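Local coordinates for protein prephenate dehydratase:Amino acid-binding ACT (Brucella abortus, PDB 6VH5) that probably catalyses the decarboxylating dehydration of prephenate to phenylpyruvate in phenylalanine biosynthesis, and binds phenylalanine in its ACT domain, at residues 204-209 / 213-218; 267-272 / 291-296. All coordinates share one frame; numbering follows the deposited sequence.

Contact 1: 204-209 / 213-218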
loop_
_atom_site.group_PDB
_atom_site.type_symbol
_atom_site.label_atom_id
_atom_site.label_comp_id
_atom_site.label_asym_id
_atom_site.label_seq_id
_atom_site.Cartn_x
_atom_site.Cartn_y
_atom_site.Cartn_z
ATOM N N GLN A 204 13.383 -18.355 13.336
ATOM C CA GLN A 204 13.567 -18.345 14.781
ATOM C C GLN A 204 12.216 -18.028 15.386
ATOM O O GLN A 204 11.636 -16.981 15.084
ATOM C CB GLN A 204 14.607 -17.304 15.219
ATOM C CG GLN A 204 14.607 -17.005 16.722
ATOM C CD GLN A 204 13.815 -15.743 17.093
ATOM O OE1 GLN A 204 13.768 -14.776 16.330
ATOM N NE2 GLN A 204 13.197 -15.754 18.269
ATOM N N TRP A 205 11.728 -18.916 16.235
ATOM C CA TRP A 205 10.467 -18.720 16.920
ATOM C C TRP A 205 10.729 -18.248 18.342
ATOM O O TRP A 205 11.622 -18.766 19.019
ATOM C CB TRP A 205 9.665 -20.019 16.919
ATOM C CG TRP A 205 9.025 -20.332 15.592
ATOM C CD1 TRP A 205 9.198 -19.656 14.414
ATOM C CD2 TRP A 205 8.064 -21.366 15.325
ATOM N NE1 TRP A 205 8.416 -20.218 13.429
ATOM C CE2 TRP A 205 7.713 -21.269 13.961
ATOM C CE3 TRP A 205 7.466 -22.363 16.107
ATOM C CZ2 TRP A 205 6.791 -22.126 13.365
ATOM C CZ3 TRP A 205 6.550 -23.222 15.514
ATOM C CH2 TRP A 205 6.224 -23.097 14.155
ATOM N N ALA A 206 9.910 -17.309 18.811
ATOM C CA ALA A 206 9.950 -16.938 20.214
ATOM C C ALA A 206 9.489 -18.120 21.051
ATOM O O ALA A 206 8.720 -18.968 20.590
ATOM C CB ALA A 206 9.073 -15.715 20.476
ATOM N N ALA A 207 10.000 -18.198 22.277
ATOM C CA ALA A 207 9.621 -19.299 23.150
ATOM C C ALA A 207 8.157 -19.176 23.565
ATOM O O ALA A 207 7.611 -18.075 23.674
ATOM C CB ALA A 207 10.513 -19.343 24.388
ATOM N N ARG A 208 7.521 -20.330 23.780
ATOM C CA ARG A 208 6.115 -20.377 24.174
ATOM C C ARG A 208 5.898 -19.634 25.488
ATOM O O ARG A 208 6.618 -19.884 26.462
ATOM C CB ARG A 208 5.656 -21.829 24.292
ATOM C CG ARG A 208 4.208 -22.004 24.766
ATOM C CD ARG A 208 3.858 -23.472 24.711
ATOM N NE ARG A 208 4.574 -24.277 25.694
ATOM C CZ ARG A 208 5.583 -25.085 25.379
ATOM N NH1 ARG A 208 5.976 -25.180 24.117
ATOM N NH2 ARG A 208 6.191 -25.802 26.311
ATOM N N PRO A 209 4.905 -18.754 25.565
ATOM C CA PRO A 209 4.692 -17.976 26.796
ATOM C C PRO A 209 4.266 -18.824 27.990
ATOM O O PRO A 209 3.458 -19.751 27.872
ATOM C CB PRO A 209 3.583 -16.992 26.392
ATOM C CG PRO A 209 2.858 -17.696 25.315
ATOM C CD PRO A 209 3.915 -18.408 24.527
ATOM N N GLU A 213 2.954 -13.659 28.333
ATOM C CA GLU A 213 3.758 -12.848 27.431
ATOM C C GLU A 213 3.043 -12.708 26.093
ATOM O O GLU A 213 2.281 -13.586 25.677
ATOM C CB GLU A 213 5.140 -13.474 27.218
ATOM C CG GLU A 213 6.000 -13.612 28.478
ATOM C CD GLU A 213 5.635 -14.820 29.336
ATOM O OE1 GLU A 213 6.303 -15.047 30.366
ATOM O OE2 GLU A 213 4.680 -15.544 28.987
ATOM N N ARG A 214 3.296 -11.597 25.411
ATOM C CA ARG A 214 2.633 -11.320 24.143
ATOM C C ARG A 214 3.413 -11.985 23.013
ATOM O O ARG A 214 4.615 -11.747 22.851
ATOM C CB ARG A 214 2.499 -9.813 23.921
ATOM N N ILE A 215 2.729 -12.831 22.246
ATOM C CA ILE A 215 3.314 -13.555 21.128
ATOM C C ILE A 215 2.393 -13.405 19.924
ATOM O O ILE A 215 1.166 -13.496 20.052
ATOM C CB ILE A 215 3.516 -15.044 21.469
ATOM C CG1 ILE A 215 4.343 -15.196 22.748
ATOM C CG2 ILE A 215 4.158 -15.777 20.304
ATOM C CD1 ILE A 215 5.793 -14.859 22.577
ATOM N N VAL A 216 2.980 -13.181 18.751
ATOM C CA VAL A 216 2.225 -13.050 17.510
ATOM C C VAL A 216 2.660 -14.152 16.560
ATOM O O VAL A 216 3.855 -14.434 16.428
ATOM C CB VAL A 216 2.419 -11.670 16.854
ATOM C CG1 VAL A 216 1.622 -11.589 15.556
ATOM C CG2 VAL A 216 2.021 -10.567 17.826
ATOM N N THR A 217 1.690 -14.784 15.914
ATOM C CA THR A 217 1.958 -15.733 14.848
ATOM C C THR A 217 1.330 -15.192 13.577
ATOM O O THR A 217 0.148 -14.835 13.567
ATOM C CB THR A 217 1.428 -17.139 15.176
ATOM O OG1 THR A 217 2.212 -17.701 16.236
ATOM C CG2 THR A 217 1.540 -18.053 13.956
ATOM N N THR A 218 2.132 -15.089 12.527
ATOM C CA THR A 218 1.677 -14.596 11.240
ATOM C C THR A 218 1.733 -15.748 10.254
ATOM O O THR A 218 2.718 -16.490 10.227
ATOM C CB THR A 218 2.538 -13.419 10.751
ATOM O OG1 THR A 218 2.356 -12.283 11.610
ATOM C CG2 THR A 218 2.159 -13.035 9.325
#

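Contact 2: 267-272 / 291-296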
loop_
_atom_site.group_PDB
_atom_site.type_symbol
_atom_site.label_atom_id
_atom_site.label_comp_id
_atom_site.label_asym_id
_atom_site.label_seq_id
_atom_site.Cartn_x
_atom_site.Cartn_y
_atom_site.Cartn_z
ATOM N N GLY A 267 -0.980 -15.545 19.850
ATOM C CA GLY A 267 -0.827 -16.900 20.325
ATOM C C GLY A 267 0.420 -17.527 19.747
ATOM O O GLY A 267 1.004 -17.047 18.772
ATOM N N HIS A 268 0.850 -18.606 20.394
ATOM C CA HIS A 268 1.990 -19.430 20.046
ATOM C C HIS A 268 1.522 -20.793 19.543
ATOM O O HIS A 268 0.578 -21.360 20.103
ATOM C CB HIS A 268 2.902 -19.613 21.262
ATOM C CG HIS A 268 4.227 -20.220 20.935
ATOM N ND1 HIS A 268 4.378 -21.552 20.616
ATOM C CD2 HIS A 268 5.462 -19.669 20.854
ATOM C CE1 HIS A 268 5.652 -21.799 20.369
ATOM N NE2 HIS A 268 6.329 -20.673 20.511
ATOM N N PRO A 269 2.142 -21.337 18.490
ATOM C CA PRO A 269 1.642 -22.598 17.904
ATOM C C PRO A 269 1.645 -23.794 18.850
ATOM O O PRO A 269 0.948 -24.782 18.576
ATOM C CB PRO A 269 2.593 -22.833 16.719
ATOM C CG PRO A 269 3.103 -21.477 16.375
ATOM C CD PRO A 269 3.228 -20.749 17.686
ATOM N N GLU A 270 2.430 -23.760 19.925
ATOM C CA GLU A 270 2.461 -24.844 20.896
ATOM C C GLU A 270 1.406 -24.718 21.994
ATOM O O GLU A 270 1.196 -25.682 22.741
ATOM C CB GLU A 270 3.865 -24.937 21.496
ATOM C CG GLU A 270 4.775 -25.848 20.674
ATOM C CD GLU A 270 6.229 -25.429 20.693
ATOM O OE1 GLU A 270 6.725 -25.008 21.758
ATOM O OE2 GLU A 270 6.866 -25.505 19.622
ATOM N N GLU A 271 0.735 -23.577 22.120
ATOM C CA GLU A 271 -0.390 -23.499 23.044
ATOM C C GLU A 271 -1.525 -24.368 22.531
ATOM O O GLU A 271 -1.847 -24.344 21.341
ATOM C CB GLU A 271 -0.879 -22.058 23.212
ATOM C CG GLU A 271 -0.002 -21.201 24.114
ATOM C CD GLU A 271 -0.391 -19.729 24.094
ATOM O OE1 GLU A 271 -1.395 -19.361 24.747
ATOM O OE2 GLU A 271 0.305 -18.949 23.414
ATOM N N ARG A 272 -2.168 -25.091 23.452
ATOM C CA ARG A 272 -3.198 -26.042 23.047
ATOM C C ARG A 272 -4.285 -25.362 22.230
ATOM O O ARG A 272 -4.705 -25.880 21.187
ATOM C CB ARG A 272 -3.805 -26.712 24.274
ATOM C CG ARG A 272 -4.736 -27.847 23.922
ATOM C CD ARG A 272 -4.065 -28.784 22.929
ATOM N NE ARG A 272 -4.801 -30.032 22.738
ATOM C CZ ARG A 272 -4.603 -30.862 21.716
ATOM N NH1 ARG A 272 -3.697 -30.562 20.789
ATOM N NH2 ARG A 272 -5.313 -31.980 21.610
ATOM N N LEU A 291 4.573 -17.766 8.715
ATOM C CA LEU A 291 5.632 -16.858 8.302
ATOM C C LEU A 291 6.427 -16.282 9.465
ATOM O O LEU A 291 7.522 -15.740 9.241
ATOM C CB LEU A 291 5.047 -15.723 7.464
ATOM C CG LEU A 291 4.410 -16.174 6.151
ATOM C CD1 LEU A 291 3.847 -14.974 5.393
ATOM C CD2 LEU A 291 5.463 -16.903 5.315
ATOM N N GLY A 292 5.944 -16.438 10.696
ATOM C CA GLY A 292 6.703 -15.975 11.839
ATOM C C GLY A 292 6.015 -16.138 13.177
ATOM O O GLY A 292 4.777 -16.166 13.265
ATOM N N VAL A 293 6.824 -16.265 14.230
ATOM C CA VAL A 293 6.352 -16.411 15.608
ATOM C C VAL A 293 7.240 -15.517 16.463
ATOM O O VAL A 293 8.420 -15.832 16.672
ATOM C CB VAL A 293 6.423 -17.859 16.107
ATOM C CG1 VAL A 293 5.934 -17.932 17.543
ATOM C CG2 VAL A 293 5.648 -18.788 15.186
ATOM N N TYR A 294 6.694 -14.391 16.932
ATOM C CA TYR A 294 7.535 -13.326 17.461
ATOM C C TYR A 294 6.858 -12.606 18.624
ATOM O O TYR A 294 5.631 -12.626 18.776
ATOM C CB TYR A 294 7.909 -12.336 16.349
ATOM C CG TYR A 294 6.756 -11.835 15.490
ATOM C CD1 TYR A 294 6.246 -10.551 15.659
ATOM C CD2 TYR A 294 6.206 -12.624 14.488
ATOM C CE1 TYR A 294 5.214 -10.074 14.866
ATOM C CE2 TYR A 294 5.158 -12.159 13.697
ATOM C CZ TYR A 294 4.672 -10.882 13.887
ATOM O OH TYR A 294 3.643 -10.405 13.098
ATOM N N LYS A 295 7.687 -11.933 19.426
ATOM C CA LYS A 295 7.186 -11.154 20.549
ATOM C C LYS A 295 6.324 -10.003 20.050
ATOM O O LYS A 295 6.628 -9.375 19.032
ATOM C CB LYS A 295 8.341 -10.595 21.384
ATOM C CG LYS A 295 9.193 -11.639 22.079
ATOM C CD LYS A 295 10.362 -10.984 22.808
ATOM C CE LYS A 295 11.240 -12.011 23.509
ATOM N NZ LYS A 295 12.372 -11.371 24.243
ATOM N N GLY A 296 5.247 -9.720 20.782
ATOM C CA GLY A 296 4.326 -8.659 20.428
ATOM C C GLY A 296 4.605 -7.380 21.198
ATOM O O GLY A 296 5.043 -7.407 22.347
#

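Contact 1: 204-209 / 213-218
P209 and E213 bring the two backbones closest, with 5.3 Å between their CA atoms, and from this pair the chain opens out. Residues 204-209 are extended but in no regular strand, whereas 213-218 enter strand 215-224 at I215. No hydrogen bond joins the two segments; side chains hold them, over a modest 209 Å² of buried surface. P209 and the buried I215 carry the contact between them. The first torsion of I215 (chi1 -55°) sets CG1 beside the backbone N and sends this longer branch up to the loop. There CG1 lies 3.7 Å from P209 CD, the pyrrolidine ring and the branched chain crossing at a slant. One atom further out, I215 CD1 meets A206 CB at 4.0 Å and comes within 3.9 Å of A207 O. On the more exposed side E213 bends back at chi2, bringing OE2 to 3.2 Å from P209 CB. The same oxygen accepts a hydrogen bond from N211 N, inside the three-residue connection, while E213 CB lies 3.9 Å from P209 CB. The example illustrates how a tight return can be closed by side-chain packing, largely apolar, without strand pairing. Around it, A206 is backbone-bonded to V293 of strand 286-295 and I215 to G267, just beyond strand 258-266. P209 also packs on H268 and E271, at the approach to helix 272-283.

Contact 2: 267-272 / 291-296
H268 and P269 meet V293 of strand 286-295, whose CG1 lies against both and CG2 against P269. From CB of H268 the side chain runs with CG anti to the backbone N (chi1 -169°), carrying the imidazole toward the strand. At CG the ring divides. On one limb ND1 accepts E270 N at 3.0 Å, a nearly straight bond (170°) lying close to the ring plane. On the other, CD2 approaches V293 CG1 at 3.8 Å, obliquely, the two side chains crossing at about a right angle. The tip, NE2, is 4.1 Å from that methyl and hydrogen-bonds to A206 O. With one nitrogen accepting and the other facing a carbonyl oxygen, the ring is fixed in rotation and probably protonated at NE2. P269 CD sits 3.2 Å above one ring face, toward the rim, while the CG corner of P269 lies 3.9 Å from V293 CG2. H268 to E271 form a type I turn, closed by the E271 N to H268 O bond, which brings E270 N to the ring; E271, the N-cap of helix 272-283, receives H268 N on its OE2 at 3.1 Å. T217 touches both P269 and V293. The contact thus packs the strand-to-helix junction of a split beta-alpha-beta unit against its closing strand 286-295, with strand 215-224 between the two parallel strands, as expected of the ferredoxin-like ACT fold.

Read from the N terminus, the chain leaves strand 193-200 of the dehydratase region, and contact 1 closes a very short loop before strand 215-224 begins. Contact 2 opens later and closes a longer loop that holds most of helix 272-283 and the start of strand 286-295. The two loops follow in series, neither nested nor crossed, yet in space their centres lie about 4 Å apart. A salt bridge and packing join linker to domain: R208 NH1 pairs with E270 OE1, and W205 CE2 lies 3.5 Å from V293 CG2. The neighbouring strands 215-224 and 286-295 share a sheet, probably including a hydrogen bond from V216 N to Y294 O. Linker, helix entrance and strand 286-295 thereby meet at one end of the ACT sheet.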